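Local coordinates for protein endonuclease V (Bacillus subtilis, PDB 3GA2) that probably nicks double-stranded DNA at the second phosphodiester bond 3' to a deoxyinosine, a magnesium-dependent step in the repair of deaminated bases, at residues A[55-60]-A[79-84]; A[16-21]-A[88-93]; A[48-53]-A[228-233]; A[72-77]-A[104-109]; A[59-64]-A[223-228]. The protein carries 1 engineered substitution. One frame throughout, in Å; residues are numbered along the deposited sequence.

Contact 1 of 5, residues A[55-60]-A[79-84]; sequences EPYGVC and MGRISV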
# COMPACT_ATOMS: atom_id res chain seq x y z
N GLU A 55 -2.74 1.18 25.30
CA GLU A 55 -2.35 2.02 24.18
C GLU A 55 -2.20 1.20 22.91
O GLU A 55 -1.73 0.07 22.94
CB GLU A 55 -1.03 2.75 24.48
CG GLU A 55 -1.10 3.71 25.66
CD GLU A 55 -1.06 2.99 26.99
OE1 GLU A 55 -1.32 3.64 28.03
OE2 GLU A 55 -0.76 1.78 27.00
N PRO A 56 -2.60 1.78 21.76
CA PRO A 56 -2.51 1.10 20.47
C PRO A 56 -1.11 1.15 19.86
O PRO A 56 -0.48 2.20 19.81
CB PRO A 56 -3.53 1.86 19.63
CG PRO A 56 -3.32 3.27 20.11
CD PRO A 56 -3.24 3.10 21.62
N TYR A 57 -0.63 -0.00 19.40
CA TYR A 57 0.69 -0.08 18.78
C TYR A 57 0.62 -0.56 17.34
O TYR A 57 -0.41 -1.05 16.88
CB TYR A 57 1.61 -1.03 19.56
CG TYR A 57 2.07 -0.49 20.89
CD1 TYR A 57 1.21 -0.45 21.99
CD2 TYR A 57 3.38 -0.04 21.06
CE1 TYR A 57 1.65 0.03 23.23
CE2 TYR A 57 3.82 0.44 22.29
CZ TYR A 57 2.95 0.47 23.37
OH TYR A 57 3.39 0.94 24.58
N GLY A 58 1.74 -0.42 16.63
CA GLY A 58 1.79 -0.85 15.25
C GLY A 58 3.18 -1.22 14.79
O GLY A 58 4.18 -0.63 15.23
N VAL A 59 3.26 -2.21 13.92
CA VAL A 59 4.54 -2.65 13.38
C VAL A 59 4.47 -2.69 11.86
O VAL A 59 3.62 -3.37 11.28
CB VAL A 59 4.91 -4.06 13.88
CG1 VAL A 59 6.25 -4.48 13.29
CG2 VAL A 59 4.97 -4.08 15.39
N CYS A 60 5.37 -1.95 11.22
CA CYS A 60 5.41 -1.92 9.77
C CYS A 60 6.60 -2.72 9.27
O CYS A 60 7.72 -2.53 9.74
CB CYS A 60 5.55 -0.48 9.26
SG CYS A 60 5.97 -0.39 7.48
N MSE A 79 8.62 -0.20 14.72
CA MSE A 79 7.65 -0.49 15.76
C MSE A 79 7.54 0.68 16.73
O MSE A 79 8.55 1.32 17.06
CB MSE A 79 8.05 -1.77 16.50
CG MSE A 79 7.01 -2.30 17.49
SE MSE A 79 7.15 -1.53 19.27
CE MSE A 79 8.54 -2.68 19.96
N GLY A 80 6.32 0.97 17.18
CA GLY A 80 6.10 2.07 18.11
C GLY A 80 4.62 2.30 18.39
O GLY A 80 3.76 1.84 17.64
N ARG A 81 4.32 3.01 19.48
CA ARG A 81 2.93 3.28 19.83
C ARG A 81 2.29 4.16 18.77
O ARG A 81 2.79 5.24 18.45
CB ARG A 81 2.85 3.99 21.19
CG ARG A 81 1.43 4.16 21.72
CD ARG A 81 1.42 4.82 23.09
NE ARG A 81 1.88 6.20 23.04
CZ ARG A 81 1.20 7.20 22.48
NH1 ARG A 81 0.02 6.96 21.91
NH2 ARG A 81 1.70 8.42 22.47
N ILE A 82 1.18 3.68 18.20
CA ILE A 82 0.48 4.42 17.17
C ILE A 82 -0.32 5.56 17.81
O ILE A 82 -0.87 5.40 18.90
CB ILE A 82 -0.49 3.50 16.39
CG1 ILE A 82 -0.53 3.92 14.92
CG2 ILE A 82 -1.89 3.57 16.99
CD1 ILE A 82 0.72 3.53 14.16
N SER A 83 -0.38 6.70 17.13
CA SER A 83 -1.11 7.85 17.65
C SER A 83 -2.62 7.62 17.63
O SER A 83 -3.19 7.19 16.63
CB SER A 83 -0.77 9.10 16.83
OG SER A 83 -1.14 8.94 15.47
N VAL A 84 -3.27 7.91 18.76
CA VAL A 84 -4.72 7.73 18.87
C VAL A 84 -5.44 8.71 17.94
O VAL A 84 -5.21 9.91 17.99
CB VAL A 84 -5.20 7.98 20.32
CG1 VAL A 84 -4.68 9.32 20.82
CG2 VAL A 84 -6.72 7.93 20.38

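Contact 2 of 5, residues A[16-21]-A[88-93]; sequences DFLQVQ and SGFLAF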
# COMPACT_ATOMS: atom_id res chain seq x y z
N ASP A 16 -6.84 20.31 9.05
CA ASP A 16 -5.41 20.18 8.80
C ASP A 16 -5.14 19.01 7.85
O ASP A 16 -4.41 19.16 6.87
CB ASP A 16 -4.66 19.94 10.12
CG ASP A 16 -4.99 20.97 11.19
OD1 ASP A 16 -4.80 22.18 10.94
OD2 ASP A 16 -5.44 20.57 12.28
N PHE A 17 -5.73 17.86 8.15
CA PHE A 17 -5.54 16.67 7.32
C PHE A 17 -6.04 16.88 5.89
O PHE A 17 -5.38 16.48 4.93
CB PHE A 17 -6.25 15.47 7.95
CG PHE A 17 -5.74 15.10 9.31
CD1 PHE A 17 -6.25 15.71 10.46
CD2 PHE A 17 -4.72 14.16 9.45
CE1 PHE A 17 -5.75 15.38 11.72
CE2 PHE A 17 -4.21 13.83 10.71
CZ PHE A 17 -4.73 14.44 11.85
N LEU A 18 -7.20 17.51 5.74
CA LEU A 18 -7.75 17.76 4.41
C LEU A 18 -6.86 18.66 3.58
O LEU A 18 -6.73 18.48 2.36
CB LEU A 18 -9.15 18.38 4.49
CG LEU A 18 -10.35 17.44 4.51
CD1 LEU A 18 -10.28 16.50 3.30
CD2 LEU A 18 -10.37 16.65 5.79
N GLN A 19 -6.25 19.65 4.22
CA GLN A 19 -5.38 20.58 3.52
C GLN A 19 -4.16 19.87 2.96
O GLN A 19 -3.73 20.14 1.85
CB GLN A 19 -4.95 21.71 4.46
CG GLN A 19 -4.40 22.91 3.72
CD GLN A 19 -5.47 23.65 2.93
OE1 GLN A 19 -5.16 24.52 2.12
NE2 GLN A 19 -6.73 23.32 3.18
N VAL A 20 -3.60 18.95 3.75
CA VAL A 20 -2.43 18.20 3.31
C VAL A 20 -2.81 17.31 2.13
O VAL A 20 -2.11 17.28 1.13
CB VAL A 20 -1.86 17.31 4.46
CG1 VAL A 20 -0.69 16.49 3.95
CG2 VAL A 20 -1.41 18.19 5.62
N GLN A 21 -3.93 16.60 2.25
CA GLN A 21 -4.37 15.72 1.17
C GLN A 21 -4.62 16.48 -0.12
O GLN A 21 -4.15 16.09 -1.19
CB GLN A 21 -5.66 14.98 1.55
CG GLN A 21 -5.52 14.02 2.71
CD GLN A 21 -6.75 13.15 2.89
OE1 GLN A 21 -7.88 13.60 2.68
NE2 GLN A 21 -6.53 11.90 3.29
N SER A 88 -11.27 11.29 12.32
CA SER A 88 -11.62 10.05 11.62
C SER A 88 -11.50 10.17 10.11
O SER A 88 -11.84 11.19 9.52
CB SER A 88 -13.05 9.63 11.97
OG SER A 88 -13.11 9.11 13.29
N GLY A 89 -11.01 9.10 9.48
CA GLY A 89 -10.87 9.10 8.04
C GLY A 89 -9.48 9.40 7.53
O GLY A 89 -9.31 9.71 6.35
N PHE A 90 -8.47 9.33 8.39
CA PHE A 90 -7.11 9.61 7.97
C PHE A 90 -6.10 8.59 8.49
O PHE A 90 -5.09 8.96 9.08
CB PHE A 90 -6.69 11.01 8.41
CG PHE A 90 -7.70 12.06 8.08
CD1 PHE A 90 -8.67 12.43 9.01
CD2 PHE A 90 -7.69 12.68 6.84
CE1 PHE A 90 -9.62 13.39 8.70
CE2 PHE A 90 -8.64 13.65 6.52
CZ PHE A 90 -9.61 14.00 7.45
N LEU A 91 -6.38 7.32 8.25
CA LEU A 91 -5.50 6.25 8.69
C LEU A 91 -4.07 6.43 8.19
O LEU A 91 -3.12 6.27 8.95
CB LEU A 91 -6.03 4.91 8.19
CG LEU A 91 -5.21 3.68 8.59
CD1 LEU A 91 -5.16 3.56 10.11
CD2 LEU A 91 -5.83 2.43 7.97
N ALA A 92 -3.93 6.77 6.91
CA ALA A 92 -2.62 6.97 6.31
C ALA A 92 -1.70 7.87 7.13
O ALA A 92 -0.50 7.62 7.23
CB ALA A 92 -2.76 7.52 4.90
N PHE A 93 -2.26 8.93 7.71
CA PHE A 93 -1.45 9.85 8.50
C PHE A 93 -0.85 9.19 9.74
O PHE A 93 0.29 9.49 10.12
CB PHE A 93 -2.26 11.08 8.92
CG PHE A 93 -2.57 12.02 7.79
CD1 PHE A 93 -3.61 11.73 6.90
CD2 PHE A 93 -1.82 13.17 7.60
CE1 PHE A 93 -3.90 12.60 5.85
CE2 PHE A 93 -2.10 14.04 6.55
CZ PHE A 93 -3.14 13.75 5.67
O HOH W 1 -9.24 10.82 3.92

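Contact 3 of 5, residues A[48-53]-A[228-233]; sequences AYWEQD and VLRTFY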
# COMPACT_ATOMS: atom_id res chain seq x y z
N ALA A 48 0.62 -3.90 11.07
CA ALA A 48 -0.23 -4.67 11.96
C ALA A 48 -0.36 -3.94 13.29
O ALA A 48 0.59 -3.33 13.76
CB ALA A 48 0.35 -6.06 12.19
N TYR A 49 -1.55 -4.01 13.89
CA TYR A 49 -1.82 -3.34 15.16
C TYR A 49 -2.39 -4.29 16.20
O TYR A 49 -2.92 -5.34 15.87
CB TYR A 49 -2.80 -2.18 14.95
CG TYR A 49 -2.45 -1.29 13.79
CD1 TYR A 49 -2.72 -1.68 12.48
CD2 TYR A 49 -1.83 -0.06 14.00
CE1 TYR A 49 -2.38 -0.86 11.40
CE2 TYR A 49 -1.49 0.76 12.93
CZ TYR A 49 -1.76 0.35 11.64
OH TYR A 49 -1.41 1.16 10.58
N TRP A 50 -2.27 -3.89 17.47
CA TRP A 50 -2.78 -4.70 18.58
C TRP A 50 -2.85 -3.86 19.85
O TRP A 50 -2.10 -2.90 20.02
CB TRP A 50 -1.86 -5.89 18.81
CG TRP A 50 -0.57 -5.52 19.46
CD1 TRP A 50 -0.27 -5.58 20.79
CD2 TRP A 50 0.59 -5.00 18.80
NE1 TRP A 50 1.01 -5.12 21.00
CE2 TRP A 50 1.56 -4.76 19.81
CE3 TRP A 50 0.91 -4.71 17.47
CZ2 TRP A 50 2.83 -4.23 19.51
CZ3 TRP A 50 2.17 -4.19 17.18
CH2 TRP A 50 3.11 -3.96 18.20
N GLU A 51 -3.77 -4.23 20.74
CA GLU A 51 -3.95 -3.53 22.01
C GLU A 51 -2.81 -3.88 22.95
O GLU A 51 -2.38 -5.04 23.01
CB GLU A 51 -5.29 -3.94 22.64
CG GLU A 51 -5.46 -5.45 22.82
CD GLU A 51 -6.76 -5.82 23.52
OE1 GLU A 51 -6.92 -5.44 24.70
OE2 GLU A 51 -7.61 -6.49 22.90
N GLN A 52 -2.31 -2.90 23.69
CA GLN A 52 -1.21 -3.14 24.62
C GLN A 52 -1.15 -2.14 25.77
O GLN A 52 -0.86 -0.96 25.57
CB GLN A 52 0.12 -3.13 23.86
CG GLN A 52 1.31 -3.60 24.67
CD GLN A 52 1.14 -5.02 25.17
OE1 GLN A 52 0.99 -5.95 24.37
NE2 GLN A 52 1.18 -5.20 26.48
N ASP A 53 -1.42 -2.64 26.98
CA ASP A 53 -1.38 -1.82 28.19
C ASP A 53 -2.30 -0.61 28.11
O ASP A 53 -2.12 0.37 28.84
CB ASP A 53 0.06 -1.36 28.45
CG ASP A 53 0.25 -0.82 29.86
OD1 ASP A 53 0.08 -1.61 30.82
OD2 ASP A 53 0.57 0.37 30.01
N VAL A 228 3.81 -12.15 12.54
CA VAL A 228 4.74 -12.88 13.39
C VAL A 228 5.43 -11.94 14.38
O VAL A 228 5.65 -12.30 15.53
CB VAL A 228 5.80 -13.64 12.55
CG1 VAL A 228 6.65 -12.67 11.77
CG2 VAL A 228 6.67 -14.49 13.46
N LEU A 229 5.77 -10.73 13.93
CA LEU A 229 6.41 -9.77 14.81
C LEU A 229 5.42 -9.28 15.87
O LEU A 229 5.79 -9.11 17.03
CB LEU A 229 6.94 -8.57 14.03
CG LEU A 229 8.31 -8.71 13.36
CD1 LEU A 229 8.54 -7.52 12.46
CD2 LEU A 229 9.40 -8.80 14.42
N ARG A 230 4.18 -9.06 15.46
CA ARG A 230 3.16 -8.61 16.40
C ARG A 230 2.97 -9.67 17.49
O ARG A 230 2.92 -9.35 18.68
CB ARG A 230 1.82 -8.36 15.70
CG ARG A 230 0.68 -8.04 16.66
CD ARG A 230 -0.61 -7.71 15.93
NE ARG A 230 -1.07 -8.80 15.08
CZ ARG A 230 -2.15 -8.72 14.30
NH1 ARG A 230 -2.87 -7.61 14.28
NH2 ARG A 230 -2.51 -9.76 13.55
N THR A 231 2.87 -10.93 17.07
CA THR A 231 2.68 -12.04 18.00
C THR A 231 3.87 -12.11 18.95
O THR A 231 3.71 -12.44 20.12
CB THR A 231 2.56 -13.39 17.26
OG1 THR A 231 1.51 -13.32 16.28
CG2 THR A 231 2.23 -14.51 18.25
N PHE A 232 5.05 -11.81 18.43
CA PHE A 232 6.25 -11.85 19.26
C PHE A 232 6.18 -10.79 20.35
O PHE A 232 6.37 -11.10 21.52
CB PHE A 232 7.49 -11.63 18.39
CG PHE A 232 8.77 -11.52 19.17
CD1 PHE A 232 9.27 -10.28 19.54
CD2 PHE A 232 9.48 -12.67 19.53
CE1 PHE A 232 10.46 -10.17 20.26
CE2 PHE A 232 10.67 -12.57 20.26
CZ PHE A 232 11.16 -11.33 20.62
N TYR A 233 5.89 -9.56 19.97
CA TYR A 233 5.80 -8.47 20.93
C TYR A 233 4.70 -8.72 21.96
O TYR A 233 4.87 -8.45 23.15
CB TYR A 233 5.55 -7.15 20.23
CG TYR A 233 6.67 -6.69 19.32
CD1 TYR A 233 7.96 -6.52 19.81
CD2 TYR A 233 6.42 -6.38 17.99
CE1 TYR A 233 8.99 -6.05 19.00
CE2 TYR A 233 7.43 -5.91 17.16
CZ TYR A 233 8.71 -5.74 17.67
OH TYR A 233 9.71 -5.24 16.86

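Contact 4 of 5, residues A[72-77]-A[104-109]; sequences VIEKVH and KKLETE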
# COMPACT_ATOMS: atom_id res chain seq x y z
N VAL A 72 13.84 -13.03 -1.47
CA VAL A 72 13.93 -11.96 -0.48
C VAL A 72 15.38 -11.53 -0.32
O VAL A 72 16.25 -12.36 -0.06
CB VAL A 72 13.38 -12.44 0.88
CG1 VAL A 72 13.50 -11.34 1.91
CG2 VAL A 72 11.93 -12.87 0.72
N ILE A 73 15.63 -10.24 -0.47
CA ILE A 73 16.99 -9.74 -0.34
C ILE A 73 17.17 -8.85 0.88
O ILE A 73 18.29 -8.62 1.32
CB ILE A 73 17.43 -8.95 -1.60
CG1 ILE A 73 16.48 -7.78 -1.85
CG2 ILE A 73 17.47 -9.89 -2.78
CD1 ILE A 73 16.81 -6.98 -3.09
N GLU A 74 16.07 -8.35 1.42
CA GLU A 74 16.14 -7.50 2.60
C GLU A 74 14.82 -7.42 3.35
O GLU A 74 13.74 -7.44 2.75
CB GLU A 74 16.62 -6.09 2.20
CG GLU A 74 16.64 -5.09 3.35
CD GLU A 74 17.28 -3.76 2.99
OE1 GLU A 74 16.98 -3.21 1.90
OE2 GLU A 74 18.08 -3.25 3.80
N LYS A 75 14.90 -7.33 4.67
CA LYS A 75 13.72 -7.21 5.51
C LYS A 75 14.00 -6.21 6.62
O LYS A 75 15.05 -6.27 7.26
CB LYS A 75 13.33 -8.57 6.11
CG LYS A 75 12.92 -9.60 5.07
CD LYS A 75 12.12 -10.74 5.68
CE LYS A 75 12.93 -11.55 6.66
NZ LYS A 75 12.14 -12.68 7.22
N VAL A 76 13.08 -5.28 6.83
CA VAL A 76 13.22 -4.28 7.88
C VAL A 76 11.87 -4.07 8.51
O VAL A 76 10.84 -4.46 7.95
CB VAL A 76 13.71 -2.91 7.33
CG1 VAL A 76 15.12 -3.04 6.78
CG2 VAL A 76 12.75 -2.40 6.26
N HIS A 77 11.85 -3.44 9.67
CA HIS A 77 10.58 -3.18 10.32
C HIS A 77 10.71 -1.99 11.25
O HIS A 77 11.81 -1.61 11.66
CB HIS A 77 10.09 -4.41 11.08
CG HIS A 77 10.88 -4.71 12.31
ND1 HIS A 77 10.70 -4.03 13.50
CD2 HIS A 77 11.87 -5.60 12.54
CE1 HIS A 77 11.55 -4.49 14.40
NE2 HIS A 77 12.28 -5.44 13.84
N LYS A 104 13.55 4.14 5.96
CA LYS A 104 14.85 4.74 6.25
C LYS A 104 15.89 3.70 6.66
O LYS A 104 17.10 3.95 6.58
CB LYS A 104 14.69 5.81 7.35
CG LYS A 104 13.81 6.97 6.88
CD LYS A 104 13.29 7.83 8.01
CE LYS A 104 14.32 8.81 8.51
NZ LYS A 104 13.71 9.67 9.57
N LYS A 105 15.43 2.53 7.07
CA LYS A 105 16.34 1.47 7.47
C LYS A 105 16.82 0.65 6.28
O LYS A 105 17.79 -0.10 6.39
CB LYS A 105 15.65 0.56 8.49
CG LYS A 105 15.25 1.26 9.78
CD LYS A 105 14.56 0.29 10.72
CE LYS A 105 14.27 0.92 12.07
NZ LYS A 105 13.79 -0.11 13.04
N LEU A 106 16.15 0.79 5.14
CA LEU A 106 16.50 0.05 3.93
C LEU A 106 17.89 0.33 3.37
O LEU A 106 18.27 1.48 3.15
CB LEU A 106 15.48 0.33 2.83
CG LEU A 106 14.05 -0.17 3.03
CD1 LEU A 106 13.16 0.30 1.89
CD2 LEU A 106 14.05 -1.69 3.11
N GLU A 107 18.65 -0.73 3.11
CA GLU A 107 19.98 -0.58 2.53
C GLU A 107 19.79 -0.60 1.02
O GLU A 107 20.57 0.00 0.27
CB GLU A 107 20.92 -1.72 2.96
CG GLU A 107 21.31 -1.70 4.43
CD GLU A 107 22.46 -2.64 4.75
OE1 GLU A 107 22.44 -3.80 4.28
OE2 GLU A 107 23.39 -2.24 5.47
N THR A 108 18.75 -1.29 0.56
CA THR A 108 18.47 -1.36 -0.87
C THR A 108 17.61 -0.17 -1.27
O THR A 108 17.19 0.62 -0.43
CB THR A 108 17.73 -2.65 -1.25
OG1 THR A 108 16.44 -2.66 -0.62
CG2 THR A 108 18.52 -3.87 -0.81
N GLU A 109 17.36 -0.04 -2.57
CA GLU A 109 16.54 1.05 -3.08
C GLU A 109 15.49 0.42 -3.99
O GLU A 109 15.68 0.33 -5.20
CB GLU A 109 17.41 2.04 -3.88
CG GLU A 109 16.69 3.34 -4.26
CD GLU A 109 17.58 4.30 -5.05
OE1 GLU A 109 18.73 4.54 -4.62
OE2 GLU A 109 17.12 4.83 -6.09

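Contact 5 of 5, residues A[59-64]-A[223-228]; sequences VCCIIV and DLETHV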
# COMPACT_ATOMS: atom_id res chain seq x y z
N VAL A 59 3.26 -2.21 13.92
CA VAL A 59 4.54 -2.65 13.38
C VAL A 59 4.47 -2.69 11.86
O VAL A 59 3.62 -3.37 11.28
CB VAL A 59 4.91 -4.06 13.88
CG1 VAL A 59 6.25 -4.48 13.29
CG2 VAL A 59 4.97 -4.08 15.39
N CYS A 60 5.37 -1.95 11.22
CA CYS A 60 5.41 -1.92 9.77
C CYS A 60 6.60 -2.72 9.27
O CYS A 60 7.72 -2.53 9.74
CB CYS A 60 5.55 -0.48 9.26
SG CYS A 60 5.97 -0.39 7.48
N CYS A 61 6.34 -3.63 8.34
CA CYS A 61 7.39 -4.45 7.77
C CYS A 61 7.50 -4.16 6.28
O CYS A 61 6.50 -3.99 5.58
CB CYS A 61 7.09 -5.95 7.93
SG CYS A 61 7.21 -6.61 9.60
N ILE A 62 8.74 -4.10 5.81
CA ILE A 62 9.01 -3.88 4.40
C ILE A 62 9.84 -5.07 3.97
O ILE A 62 10.87 -5.37 4.56
CB ILE A 62 9.80 -2.58 4.15
CG1 ILE A 62 8.95 -1.36 4.51
CG2 ILE A 62 10.25 -2.50 2.69
CD1 ILE A 62 9.66 -0.03 4.33
N ILE A 63 9.35 -5.78 2.95
CA ILE A 63 10.05 -6.94 2.43
C ILE A 63 10.48 -6.59 1.01
O ILE A 63 9.64 -6.24 0.19
CB ILE A 63 9.12 -8.17 2.34
CG1 ILE A 63 8.43 -8.39 3.69
CG2 ILE A 63 9.92 -9.39 1.93
CD1 ILE A 63 9.39 -8.69 4.83
N VAL A 64 11.77 -6.66 0.75
CA VAL A 64 12.30 -6.35 -0.57
C VAL A 64 12.67 -7.65 -1.28
O VAL A 64 13.37 -8.49 -0.71
CB VAL A 64 13.57 -5.48 -0.48
CG1 VAL A 64 14.00 -5.02 -1.86
CG2 VAL A 64 13.31 -4.26 0.42
N ASP A 223 2.89 -9.09 5.01
CA ASP A 223 1.74 -9.36 5.86
C ASP A 223 2.09 -10.45 6.89
O ASP A 223 1.86 -10.28 8.08
CB ASP A 223 0.55 -9.79 5.00
CG ASP A 223 -0.74 -9.92 5.79
OD1 ASP A 223 -0.93 -9.15 6.75
OD2 ASP A 223 -1.57 -10.78 5.43
N LEU A 224 2.65 -11.55 6.42
CA LEU A 224 3.03 -12.64 7.30
C LEU A 224 4.09 -12.20 8.31
O LEU A 224 4.11 -12.66 9.45
CB LEU A 224 3.57 -13.82 6.50
CG LEU A 224 2.59 -14.57 5.58
CD1 LEU A 224 3.36 -15.57 4.73
CD2 LEU A 224 1.54 -15.29 6.42
N GLU A 225 4.97 -11.29 7.89
CA GLU A 225 6.02 -10.81 8.78
C GLU A 225 5.48 -9.90 9.88
O GLU A 225 5.91 -9.98 11.03
CB GLU A 225 7.10 -10.09 7.96
CG GLU A 225 8.32 -9.70 8.76
CD GLU A 225 9.22 -10.88 9.07
OE1 GLU A 225 9.93 -10.82 10.10
OE2 GLU A 225 9.23 -11.86 8.30
N THR A 226 4.53 -9.03 9.52
CA THR A 226 3.93 -8.12 10.49
C THR A 226 3.16 -8.91 11.54
O THR A 226 3.10 -8.52 12.71
CB THR A 226 2.95 -7.14 9.81
OG1 THR A 226 1.92 -7.87 9.15
CG2 THR A 226 3.68 -6.27 8.80
N HIS A 227 2.58 -10.03 11.13
CA HIS A 227 1.81 -10.86 12.05
C HIS A 227 2.70 -11.61 13.03
O HIS A 227 2.39 -11.69 14.22
CB HIS A 227 0.95 -11.85 11.27
CG HIS A 227 -0.18 -11.20 10.53
ND1 HIS A 227 -0.91 -11.86 9.57
CD2 HIS A 227 -0.69 -9.95 10.61
CE1 HIS A 227 -1.83 -11.04 9.08
NE2 HIS A 227 -1.72 -9.87 9.70
N VAL A 228 3.81 -12.15 12.54
CA VAL A 228 4.74 -12.88 13.39
C VAL A 228 5.43 -11.94 14.38
O VAL A 228 5.65 -12.30 15.53
CB VAL A 228 5.80 -13.64 12.55
CG1 VAL A 228 6.65 -12.67 11.77
CG2 VAL A 228 6.67 -14.49 13.46

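Contact 1 of 5, residues A[55-60]-A[79-84]
Gly58 and Gly80 face each other as an antiparallel hydrogen-bonded pair of a beta hairpin, with Tyr57–Arg81 and Val59–Met79 as the flanking non-hydrogen-bonded pairs. Gly58 N gives its hydrogen to Gly80 O (3.2 Å), and the return bond from Gly80 N to Gly58 O is weak. Beyond Arg81 segment 79-84 leaves the strand, yet Ile82 N still reaches Pro56 O at 2.7 Å, with a bent N-H...O angle of 135°. Arg81 CA makes a CH-pi contact over one face of the Tyr57 ring, 4.0 Å from the centroid; Arg81 CB lies over the same ring toward the rim. The Arg81 chain then runs on past Glu55, CD meeting Glu55 CB at 3.5 Å. Apolar packing is tight at two points. Val59 CG2 presses on Met79 CG (3.4 Å; Met79 is selenomethionine), and the Pro56 ring crosses Ile82 at about a right angle, CG against CG2. Gly58, without a side chain, leaves room for Ile82 CD1. On one face of the sheet Val59 and Met79 touch Tyr233 of helix 217-235; on the other, Ile82 packs on Leu98 of helix 96-105 and on Tyr49 of strand 41-52.

Contact 2 of 5, residues A[16-21]-A[88-93]
Phe17, Phe90 and Phe93 form an aromatic cluster that joins helix 14-25 to the loop leading from strand 72-81 into helix 96-105. The ring of Phe17 serves both partners. With Phe90 it makes an offset stack, centroids 4.8 Å apart and planes at 26°; with Phe93 it makes an edge-to-face pair, planes at 83°, in which the Phe17 edge points into the Phe93 face. Phe17 CB sits over the Phe90 face, 3.4 Å from its centroid, in a CH-pi contact. Chi1 of -61° sets Phe17 CG anti to the carbonyl carbon, beside the backbone N, and CD2 of the ring stands over the Phe93 ring, 3.5 Å from Phe93 CG.

Aliphatic groups close the rims. Leu18 CD2 touches the edge of Phe90 at CZ (3.2 Å), and the Phe93 edge meets Val20 CG1 near CE2 and Gln21 CG near CZ and CE1. Outside the two segments, Phe93 has a second edge-to-face partner in His131 of helix 128-136, and Phe17 also touches Met11 and Val87.

No direct hydrogen bond crosses this contact; the polar link is a water. The extended Gln21 chain brings its amide to the edges of Phe90 and Phe93, where NE2 donates to water 1 (3.0 Å), which in turn donates to Gly89 O at 2.7 Å.

Contact 3 of 5, residues A[48-53]-A[228-233]
The backbones of Ala48 and Arg230 come closest where strand 41-52 and helix 217-235 run nearly parallel, the axes of the short segments 8.7 Å apart at 22°. This is helix-on-sheet packing in the RNase H-like fold of endonuclease V; Ala48 lies two residues beyond Asp46, a predicted magnesium ligand, on the same strand. Arg230 does most of the touching. CG, anti to the backbone N (chi1 174°), lies by the six-membered part of the Trp50 indole, 3.4 Å from CE3, and CD reaches Trp50 CB at 3.6 Å. The Arg230 and Trp50 side chains run alongside each other with opposite sense, guanidinium and indole planes nearly perpendicular. Ala48 CB stands over one guanidinium face. Farther along the helix, Tyr233 CB approaches Trp50 CZ2 at 4.1 Å and Tyr233 CD2 approaches CH2. Trp50 NE1 makes a weak hydrogen bond to Gln52 OE1 within its own strand. The single hydrogen bond across the contact runs from Arg230 NH1 to Tyr49 O (2.8 Å, 154° at the hydrogen), with the oxygen near the guanidinium plane.

Contact 4 of 5, residues A[72-77]-A[104-109]
Glu74 reaches from strand 72-81 to Thr108 and Glu107 in the loop after helix 96-105. Its CB lies 4.2 Å from Thr108 CG2. CG, anti to the backbone N (chi1 176°), starts an extended chain that carries CD to within 3.3 Å of Glu107 N. At the tip three donors hold the carboxylate. OE1 accepts from Thr108 OG1 (2.6 Å), which meets it nearly along its C-O axis, and from Thr108 N (2.9 Å), on the syn side but 20° out of the carboxylate plane; OE2 takes Glu107 N on its syn lone pair at 2.7 Å. Both oxygens are thus engaged, which fixes the rotation of the group and could help offset the nearby like charge of Glu107. Beside it Val76 CG2 packs tightly on Leu106 CD2 (3.5 Å), and the extended Lys105 chain brings NZ to His77 O at 2.8 Å. Ile73 and Glu74 together oppose Val64 as a classic beta bulge in the outermost strand of the sheet; strand 55-66 is its neighbour, with Val76 on Ile62, while His77 touches Leu229 and Tyr233 of helix 217-235.

Contact 5 of 5, residues A[59-64]-A[223-228]
Cys61 packs hard against two successive helix residues, Glu225 and Thr226. Its SG, anti to the carbonyl carbon (chi1 -71°), lies 3.4 Å from Glu225 CG, and its CB meets Thr226 CG2 at 3.5 Å. The same methyl extends to Val59 O at 3.8 Å. Thr226 is fixed in rotation by OG1, which donates to Asp223 O (2.6 Å) from the same face of that carbonyl as His227 N. Helix 217-235 here lies across strand 55-66, the short axes 7.6 Å apart at 143°, on one face of the central sheet of the RNase H-like fold. Strand order 3-2-1-4-5 in its first five strands is that of this fold, and the Thr226 side chain is about 4 Å from that of Asp46, a predicted magnesium ligand. Packing is looser toward Ile63, whose CD1 approaches Glu225 CB only to 4.1 Å. There Glu225, a partly exposed residue, bends at chi2 (75°), and its OE2 forms a salt bridge with Lys75 NZ.

Contact 5 is the buried one; contacts 1 and 2 are partly buried, and contacts 3 and 4 lie at the surface. Strand 55-66 serves contacts 1 and 5, which share Val59 and Cys60, and helix 217-235 serves contacts 3 and 5, whose centres are about 12 Å apart. Strand 72-81 belongs to contacts 1 and 4. Chemistry follows place: backbone bonds dominate between strands in contact 1, carbon and sulfur in contact 5, while contacts 3 and 4 add charged side chains gripping backbone groups. Contact 2 stands apart, direct aromatic packing with a single water bridge beside it, its centre about 25 Å from that of contact 3, and ties the N-terminal helix to the segment that follows contact 1.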